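Local coordinates for protein alternansucrase (Leuconostoc mesenteroides, PDB 6HVG) that belongs to glycoside hydrolase family 70, has choline-binding-type repeats towards both ends of its chain and binds a calcium ion, at residues L535-D540 with A1194-S1199; A1172-E1177 with K1183-V1188. All blocks are in the same frame, centred on the assembly; numbering follows the deposited sequence.

Contact 1: residues L535-D540 with A1194-S1199; sequences LAYQDD and ANTKSS
The phenol end of Y537 reaches two small groups on strand 1190-1197, the methyls of A1194 and T1196. Y537 OH lies 3.3 Å from A1194 CB and likewise 3.3 Å from T1196 CG2. Behind the hydroxyl, the ring follows: CZ of Y537 comes to 4.0 Å from A1194 CB, and CE2 of Y537 to 3.8 Å from T1196 CG2. Both methyls meet the ring obliquely, and no hydrogen bond joins the two segments. Strands 534-537 and 1190-1197 flank strand 1166-1175 in a six-stranded antiparallel sheet, so the tyrosine spans the width of the middle strand; CA of Y537 and CA of A1194 are 9.8 Å apart. A chi1 of -59° places Y537 CG beside its own backbone N, from where the ring extends across V1170. M1248 and T1251 of strand 1248-1252, the neighbour of 534-537 on the side away from 1166-1175, also pack on the tyrosine. In T1196 the two branches divide the work: CG2 faces the tyrosine, while OG1 hydrogen-bonds E1168. T1196 and K1197 both face G1166, a classic beta bulge. Further out, backbone hydrogen bonds hold the two strands in the sheet, Y537 bonding with N1249 and A1194 with E1168.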
ATOM      1  N   LEU A 535       5.748 -12.255  -5.424  1.00 43.79           N
ATOM      2  CA  LEU A 535       6.155 -13.378  -6.241  1.00 41.78           C
ATOM      3  C   LEU A 535       5.224 -14.554  -5.982  1.00 40.84           C
ATOM      4  O   LEU A 535       5.004 -14.913  -4.842  1.00 41.75           O
ATOM      5  CB  LEU A 535       7.554 -13.817  -5.866  1.00 42.21           C
ATOM      6  CG  LEU A 535       8.670 -12.806  -6.106  1.00 44.30           C
ATOM      7  CD1 LEU A 535       9.997 -13.366  -5.604  1.00 44.96           C
ATOM      8  CD2 LEU A 535       8.744 -12.471  -7.573  1.00 45.45           C
ATOM      9  N   ALA A 536       4.663 -15.141  -7.039  1.00 38.61           N
ATOM     10  CA  ALA A 536       3.849 -16.335  -6.885  1.00 39.36           C
ATOM     11  C   ALA A 536       4.717 -17.563  -7.161  1.00 42.25           C
ATOM     12  O   ALA A 536       5.370 -17.638  -8.191  1.00 42.02           O
ATOM     13  CB  ALA A 536       2.672 -16.303  -7.827  1.00 39.32           C
ATOM     14  N   TYR A 537       4.714 -18.524  -6.244  1.00 41.97           N
ATOM     15  CA  TYR A 537       5.459 -19.746  -6.429  1.00 41.66           C
ATOM     16  C   TYR A 537       4.745 -20.664  -7.413  1.00 45.04           C
ATOM     17  O   TYR A 537       3.513 -20.694  -7.472  1.00 41.19           O
ATOM     18  CB  TYR A 537       5.660 -20.492  -5.110  1.00 41.79           C
ATOM     19  CG  TYR A 537       6.390 -19.733  -4.022  1.00 40.34           C
ATOM     20  CD1 TYR A 537       7.232 -18.690  -4.301  1.00 39.66           C
ATOM     21  CD2 TYR A 537       6.232 -20.089  -2.686  1.00 41.97           C
ATOM     22  CE1 TYR A 537       7.869 -17.981  -3.280  1.00 38.51           C
ATOM     23  CE2 TYR A 537       6.891 -19.409  -1.675  1.00 38.88           C
ATOM     24  CZ  TYR A 537       7.705 -18.354  -1.986  1.00 37.10           C
ATOM     25  OH  TYR A 537       8.333 -17.672  -0.999  1.00 39.64           O
ATOM     26  N   GLN A 538       5.534 -21.445  -8.164  1.00 49.37           N
ATOM     27  CA  GLN A 538       4.990 -22.329  -9.201  1.00 48.16           C
ATOM     28  C   GLN A 538       5.251 -23.801  -8.922  1.00 46.61           C
ATOM     29  O   GLN A 538       6.186 -24.151  -8.210  1.00 46.19           O
ATOM     30  CB  GLN A 538       5.563 -21.945 -10.554  1.00 48.67           C
ATOM     31  CG  GLN A 538       5.478 -20.461 -10.871  1.00 50.73           C
ATOM     32  CD  GLN A 538       4.058 -19.947 -10.991  1.00 53.62           C
ATOM     33  OE1 GLN A 538       3.207 -20.561 -11.616  1.00 59.57           O
ATOM     34  NE2 GLN A 538       3.797 -18.812 -10.368  1.00 57.38           N
ATOM     35  N   ASP A 539       4.389 -24.651  -9.471  1.00 51.08           N
ATOM     36  CA  ASP A 539       4.564 -26.114  -9.427  1.00 52.68           C
ATOM     37  C   ASP A 539       5.486 -26.531 -10.543  1.00 53.23           C
ATOM     38  O   ASP A 539       5.075 -26.544 -11.698  1.00 54.91           O
ATOM     39  CB  ASP A 539       3.226 -26.840  -9.589  1.00 51.96           C
ATOM     40  CG  ASP A 539       2.318 -26.680  -8.388  1.00 54.20           C
ATOM     41  OD1 ASP A 539       2.777 -26.240  -7.313  1.00 54.32           O
ATOM     42  OD2 ASP A 539       1.134 -27.028  -8.516  1.00 57.01           O
ATOM     43  N   ASP A 540       6.718 -26.896 -10.181  1.00 53.81           N
ATOM     44  CA  ASP A 540       7.767 -27.177 -11.145  1.00 55.04           C
ATOM     45  C   ASP A 540       8.581 -28.382 -10.650  1.00 56.38           C
ATOM     46  O   ASP A 540       9.662 -28.237 -10.067  1.00 54.95           O
ATOM     47  CB  ASP A 540       8.617 -25.914 -11.318  1.00 56.58           C
ATOM     48  CG  ASP A 540       9.819 -26.102 -12.244  1.00 61.21           C
ATOM     49  OD1 ASP A 540       9.933 -27.147 -12.948  1.00 65.86           O
ATOM     50  OD2 ASP A 540      10.645 -25.156 -12.267  1.00 58.98           O
ATOM     51  N   ALA A1194      13.949 -18.128  -1.397  1.00 47.38           N
ATOM     52  CA  ALA A1194      12.991 -17.528  -0.490  1.00 48.09           C
ATOM     53  C   ALA A1194      13.193 -18.064   0.916  1.00 47.98           C
ATOM     54  O   ALA A1194      13.840 -19.083   1.102  1.00 49.32           O
ATOM     55  CB  ALA A1194      11.584 -17.830  -0.962  1.00 48.70           C
ATOM     56  N   ASN A1195      12.657 -17.349   1.901  1.00 48.81           N
ATOM     57  CA  ASN A1195      12.666 -17.808   3.279  1.00 49.62           C
ATOM     58  C   ASN A1195      11.293 -18.390   3.625  1.00 48.02           C
ATOM     59  O   ASN A1195      10.393 -17.669   3.997  1.00 46.98           O
ATOM     60  CB  ASN A1195      13.056 -16.677   4.227  1.00 46.96           C
ATOM     61  CG  ASN A1195      14.545 -16.555   4.402  1.00 46.72           C
ATOM     62  OD1 ASN A1195      15.204 -15.908   3.619  1.00 45.23           O
ATOM     63  ND2 ASN A1195      15.087 -17.189   5.430  1.00 50.44           N
ATOM     64  N   THR A1196      11.176 -19.708   3.513  1.00 48.60           N
ATOM     65  CA  THR A1196       9.889 -20.392   3.564  1.00 48.85           C
ATOM     66  C   THR A1196       9.773 -21.483   4.620  1.00 48.49           C
ATOM     67  O   THR A1196       8.677 -21.982   4.869  1.00 46.80           O
ATOM     68  CB  THR A1196       9.615 -21.072   2.208  1.00 49.03           C
ATOM     69  OG1 THR A1196      10.793 -21.785   1.794  1.00 49.09           O
ATOM     70  CG2 THR A1196       9.260 -20.031   1.166  1.00 48.25           C
ATOM     71  N   LYS A1197      10.887 -21.857   5.238  1.00 50.22           N
ATOM     72  CA  LYS A1197      10.937 -23.031   6.099  1.00 51.70           C
ATOM     73  C   LYS A1197      11.014 -22.604   7.549  1.00 51.50           C
ATOM     74  O   LYS A1197      11.847 -21.799   7.920  1.00 53.39           O
ATOM     75  CB  LYS A1197      12.152 -23.876   5.724  1.00 54.30           C
ATOM     76  CG  LYS A1197      12.017 -25.353   6.011  1.00 58.90           C
ATOM     77  CD  LYS A1197      13.334 -26.093   5.806  1.00 64.14           C
ATOM     78  CE  LYS A1197      13.319 -26.988   4.579  1.00 69.99           C
ATOM     79  NZ  LYS A1197      14.585 -27.771   4.476  1.00 77.11           N
ATOM     80  N   SER A1198      10.133 -23.141   8.370  1.00 55.87           N
ATOM     81  CA  SER A1198      10.105 -22.856   9.803  1.00 58.64           C
ATOM     82  C   SER A1198      11.207 -23.615  10.557  1.00 60.52           C
ATOM     83  O   SER A1198      11.771 -24.578  10.024  1.00 61.20           O
ATOM     84  CB  SER A1198       8.730 -23.265  10.327  1.00 60.20           C
ATOM     85  OG  SER A1198       8.589 -22.917  11.678  1.00 71.03           O
ATOM     86  N   SER A1199      11.481 -23.212  11.803  1.00 60.11           N
ATOM     87  CA  SER A1199      12.597 -23.786  12.577  1.00 58.12           C
ATOM     88  C   SER A1199      12.444 -25.283  12.842  1.00 58.64           C
ATOM     89  O   SER A1199      13.444 -25.990  12.987  1.00 58.13           O
ATOM     90  CB  SER A1199      12.784 -23.055  13.918  1.00 58.64           C
ATOM     91  OG  SER A1199      11.828 -23.483  14.899  1.00 60.05           O
TER

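Contact 2: residues A1172-E1177 with K1183-V1188; sequences ATRVDE and KDTDFV
R1174 and F1187 are joined through their backbones by the one hydrogen bond between the segments. R1174 N donates to F1187 O over 3.0 Å in a nearly straight bond (175° at the hydrogen). The loop is tightly turned at and just before that carbonyl: F1187 is the centre of an inverse gamma turn, in which V1188 N bonds weakly to D1186 O, and T1185 OG1 accepts from F1187 N at 3.0 Å, making an ST turn. With its OG1 anti to the backbone N (chi1 -172°), T1185 presents one oxygen both to this amide and to D521, whose OD2 is hydrogen-bonded to it.

Apolar and edge contacts fill in around the bond. The F1187 ring turns an edge to the peptide of A1172, whose O lies near the ring plane next to CE1, while A1172 CB is 3.9 Å from the same CE1. CB of F1187 packs on CB of R1174 at 3.8 Å. T1173 lays its CG2 methyl against F1187 O (3.7 Å).

Among the polar side chains, R1174 bends at chi2 (78°) and carries its guanidinium away from the loop. NE and NH2 reach the carbonyl oxygens of E520 and D521, and NH1 reaches OE1 of Q528, so several acceptors fix its rotation. T1173 OG1 is hydrogen-bonded to N1189 N, just beyond the loop segment.

Strands 1166-1175 and 1190-1197 are consecutive and antiparallel, and this packing folds their connection back onto the first of them: a beta hairpin with a long, irregular loop.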
ATOM      1  N   ALA A1172       9.510 -18.906  -9.245  1.00 45.87           N
ATOM      2  CA  ALA A1172       8.707 -17.744  -8.929  1.00 48.95           C
ATOM      3  C   ALA A1172       8.416 -16.867 -10.122  1.00 51.56           C
ATOM      4  O   ALA A1172       9.266 -16.672 -10.986  1.00 59.46           O
ATOM      5  CB  ALA A1172       9.388 -16.920  -7.843  1.00 50.24           C
ATOM      6  N   THR A1173       7.216 -16.305 -10.135  1.00 49.31           N
ATOM      7  CA  THR A1173       6.797 -15.328 -11.126  1.00 49.77           C
ATOM      8  C   THR A1173       6.367 -14.054 -10.418  1.00 51.27           C
ATOM      9  O   THR A1173       5.715 -14.114  -9.381  1.00 57.91           O
ATOM     10  CB  THR A1173       5.606 -15.867 -11.930  1.00 49.73           C
ATOM     11  OG1 THR A1173       5.967 -17.096 -12.563  1.00 47.90           O
ATOM     12  CG2 THR A1173       5.147 -14.877 -12.987  1.00 51.23           C
ATOM     13  N   ARG A1174       6.736 -12.896 -10.969  1.00 49.63           N
ATOM     14  CA  ARG A1174       6.361 -11.590 -10.404  1.00 45.32           C
ATOM     15  C   ARG A1174       4.914 -11.282 -10.697  1.00 43.95           C
ATOM     16  O   ARG A1174       4.496 -11.294 -11.841  1.00 41.83           O
ATOM     17  CB  ARG A1174       7.243 -10.499 -10.963  1.00 44.61           C
ATOM     18  CG  ARG A1174       6.959  -9.100 -10.464  1.00 43.62           C
ATOM     19  CD  ARG A1174       7.530  -8.881  -9.068  1.00 46.52           C
ATOM     20  NE  ARG A1174       7.409  -7.491  -8.686  1.00 46.87           N
ATOM     21  CZ  ARG A1174       6.256  -6.912  -8.361  1.00 50.49           C
ATOM     22  NH1 ARG A1174       5.108  -7.605  -8.331  1.00 47.58           N
ATOM     23  NH2 ARG A1174       6.246  -5.624  -8.046  1.00 52.20           N
ATOM     24  N   VAL A1175       4.147 -11.037  -9.633  1.00 46.81           N
ATOM     25  CA  VAL A1175       2.688 -10.919  -9.731  1.00 45.61           C
ATOM     26  C   VAL A1175       2.183  -9.750  -8.934  1.00 43.86           C
ATOM     27  O   VAL A1175       2.870  -9.256  -8.029  1.00 40.83           O
ATOM     28  CB  VAL A1175       1.971 -12.151  -9.174  1.00 47.08           C
ATOM     29  CG1 VAL A1175       2.173 -13.347 -10.071  1.00 48.71           C
ATOM     30  CG2 VAL A1175       2.455 -12.463  -7.767  1.00 49.09           C
ATOM     31  N   ASP A1176       0.964  -9.333  -9.278  1.00 45.50           N
ATOM     32  CA  ASP A1176       0.235  -8.310  -8.527  1.00 46.63           C
ATOM     33  C   ASP A1176      -0.592  -8.971  -7.433  1.00 47.30           C
ATOM     34  O   ASP A1176      -0.534 -10.193  -7.259  1.00 50.05           O
ATOM     35  CB  ASP A1176      -0.622  -7.438  -9.456  1.00 47.45           C
ATOM     36  CG  ASP A1176      -1.737  -8.201 -10.166  1.00 49.59           C
ATOM     37  OD1 ASP A1176      -2.128  -9.301  -9.737  1.00 52.85           O
ATOM     38  OD2 ASP A1176      -2.274  -7.675 -11.158  1.00 52.88           O
ATOM     39  N   GLU A1177      -1.328  -8.180  -6.665  1.00 46.19           N
ATOM     40  CA  GLU A1177      -2.048  -8.726  -5.508  1.00 46.17           C
ATOM     41  C   GLU A1177      -2.972  -9.891  -5.830  1.00 46.48           C
ATOM     42  O   GLU A1177      -3.163 -10.766  -4.987  1.00 48.30           O
ATOM     43  CB  GLU A1177      -2.838  -7.629  -4.821  1.00 47.68           C
ATOM     44  CG  GLU A1177      -4.010  -7.109  -5.641  1.00 49.23           C
ATOM     45  CD  GLU A1177      -4.535  -5.813  -5.087  1.00 45.28           C
ATOM     46  OE1 GLU A1177      -3.784  -4.820  -5.091  1.00 44.74           O
ATOM     47  OE2 GLU A1177      -5.673  -5.811  -4.627  1.00 45.64           O
ATOM     48  N   LYS A1183       2.411  -7.104 -16.388  1.00 68.60           N
ATOM     49  CA  LYS A1183       2.351  -7.024 -17.869  1.00 72.08           C
ATOM     50  C   LYS A1183       3.733  -7.054 -18.532  1.00 72.52           C
ATOM     51  O   LYS A1183       3.949  -7.798 -19.492  1.00 62.69           O
ATOM     52  CB  LYS A1183       1.522  -5.808 -18.356  1.00 76.21           C
ATOM     53  CG  LYS A1183       1.947  -4.440 -17.824  1.00 85.90           C
ATOM     54  CD  LYS A1183       1.281  -3.287 -18.594  1.00 97.30           C
ATOM     55  CE  LYS A1183      -0.152  -2.988 -18.142  1.00 98.63           C
ATOM     56  NZ  LYS A1183      -0.224  -2.109 -16.935  1.00 95.02           N
ATOM     57  N   ASP A1184       4.672  -6.268 -18.005  1.00 74.73           N
ATOM     58  CA  ASP A1184       5.988  -6.102 -18.643  1.00 78.47           C
ATOM     59  C   ASP A1184       7.122  -6.616 -17.750  1.00 76.29           C
ATOM     60  O   ASP A1184       8.020  -5.853 -17.377  1.00 85.13           O
ATOM     61  CB  ASP A1184       6.211  -4.614 -18.990  1.00 81.04           C
ATOM     62  CG  ASP A1184       5.088  -4.031 -19.867  1.00 83.33           C
ATOM     63  OD1 ASP A1184       4.545  -4.771 -20.721  1.00 78.30           O
ATOM     64  OD2 ASP A1184       4.752  -2.830 -19.687  1.00 80.53           O
ATOM     65  N   THR A1185       7.075  -7.902 -17.417  1.00 62.98           N
ATOM     66  CA  THR A1185       8.065  -8.482 -16.535  1.00 60.74           C
ATOM     67  C   THR A1185       8.819  -9.621 -17.208  1.00 57.95           C
ATOM     68  O   THR A1185       8.233 -10.506 -17.847  1.00 52.78           O
ATOM     69  CB  THR A1185       7.472  -9.011 -15.196  1.00 58.83           C
ATOM     70  OG1 THR A1185       8.534  -9.389 -14.316  1.00 51.34           O
ATOM     71  CG2 THR A1185       6.601 -10.257 -15.431  1.00 59.24           C
ATOM     72  N   ASP A1186      10.132  -9.598 -17.012  1.00 59.91           N
ATOM     73  CA  ASP A1186      10.985 -10.700 -17.429  1.00 64.68           C
ATOM     74  C   ASP A1186      11.037 -11.741 -16.334  1.00 59.10           C
ATOM     75  O   ASP A1186      11.554 -12.828 -16.559  1.00 61.09           O
ATOM     76  CB  ASP A1186      12.420 -10.221 -17.721  1.00 68.04           C
ATOM     77  CG  ASP A1186      12.452  -9.000 -18.607  1.00 71.08           C
ATOM     78  OD1 ASP A1186      11.607  -8.947 -19.541  1.00 66.57           O
ATOM     79  OD2 ASP A1186      13.292  -8.098 -18.339  1.00 74.01           O
ATOM     80  N   PHE A1187      10.534 -11.399 -15.149  1.00 52.67           N
ATOM     81  CA  PHE A1187      10.548 -12.308 -14.016  1.00 48.32           C
ATOM     82  C   PHE A1187       9.397 -13.309 -14.126  1.00 49.80           C
ATOM     83  O   PHE A1187       8.340 -13.123 -13.542  1.00 50.74           O
ATOM     84  CB  PHE A1187      10.483 -11.518 -12.725  1.00 44.03           C
ATOM     85  CG  PHE A1187      11.037 -12.249 -11.526  1.00 42.77           C
ATOM     86  CD1 PHE A1187      10.548 -13.495 -11.145  1.00 40.88           C
ATOM     87  CD2 PHE A1187      12.034 -11.666 -10.758  1.00 40.08           C
ATOM     88  CE1 PHE A1187      11.036 -14.130 -10.020  1.00 39.19           C
ATOM     89  CE2 PHE A1187      12.507 -12.299  -9.630  1.00 39.40           C
ATOM     90  CZ  PHE A1187      12.012 -13.532  -9.265  1.00 37.43           C
ATOM     91  N   VAL A1188       9.619 -14.365 -14.905  1.00 49.15           N
ATOM     92  CA  VAL A1188       8.652 -15.424 -15.092  1.00 47.49           C
ATOM     93  C   VAL A1188       9.332 -16.778 -14.935  1.00 48.19           C
ATOM     94  O   VAL A1188      10.376 -17.027 -15.538  1.00 53.17           O
ATOM     95  CB  VAL A1188       7.997 -15.302 -16.468  1.00 48.08           C
ATOM     96  CG1 VAL A1188       6.936 -16.372 -16.673  1.00 51.26           C
ATOM     97  CG2 VAL A1188       7.370 -13.927 -16.615  1.00 50.05           C
TER

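From the N terminus, the chain passes through 535-540, on strand 534-537. It soon adds strand 580-582 to the same sheet, and the strands completing both contacts follow only after some 600 residues. Strand 1166-1175 then pairs beside 534-537; its 1172-1177 end and the following 1183-1188 form contact 2, which closes a short local loop. Strand 1190-1197 comes next, and 1194-1199 completes contact 1. Contact 2 therefore lies within the long loop of contact 1, and the two do not cross. Their centres are 15 Å apart, yet they touch: A536 N probably hydrogen-bonds T1173 O (2.8 Å), and L535 packs on F1187. Together they tie a strand near the start of the family 70 region to a hairpin near its end.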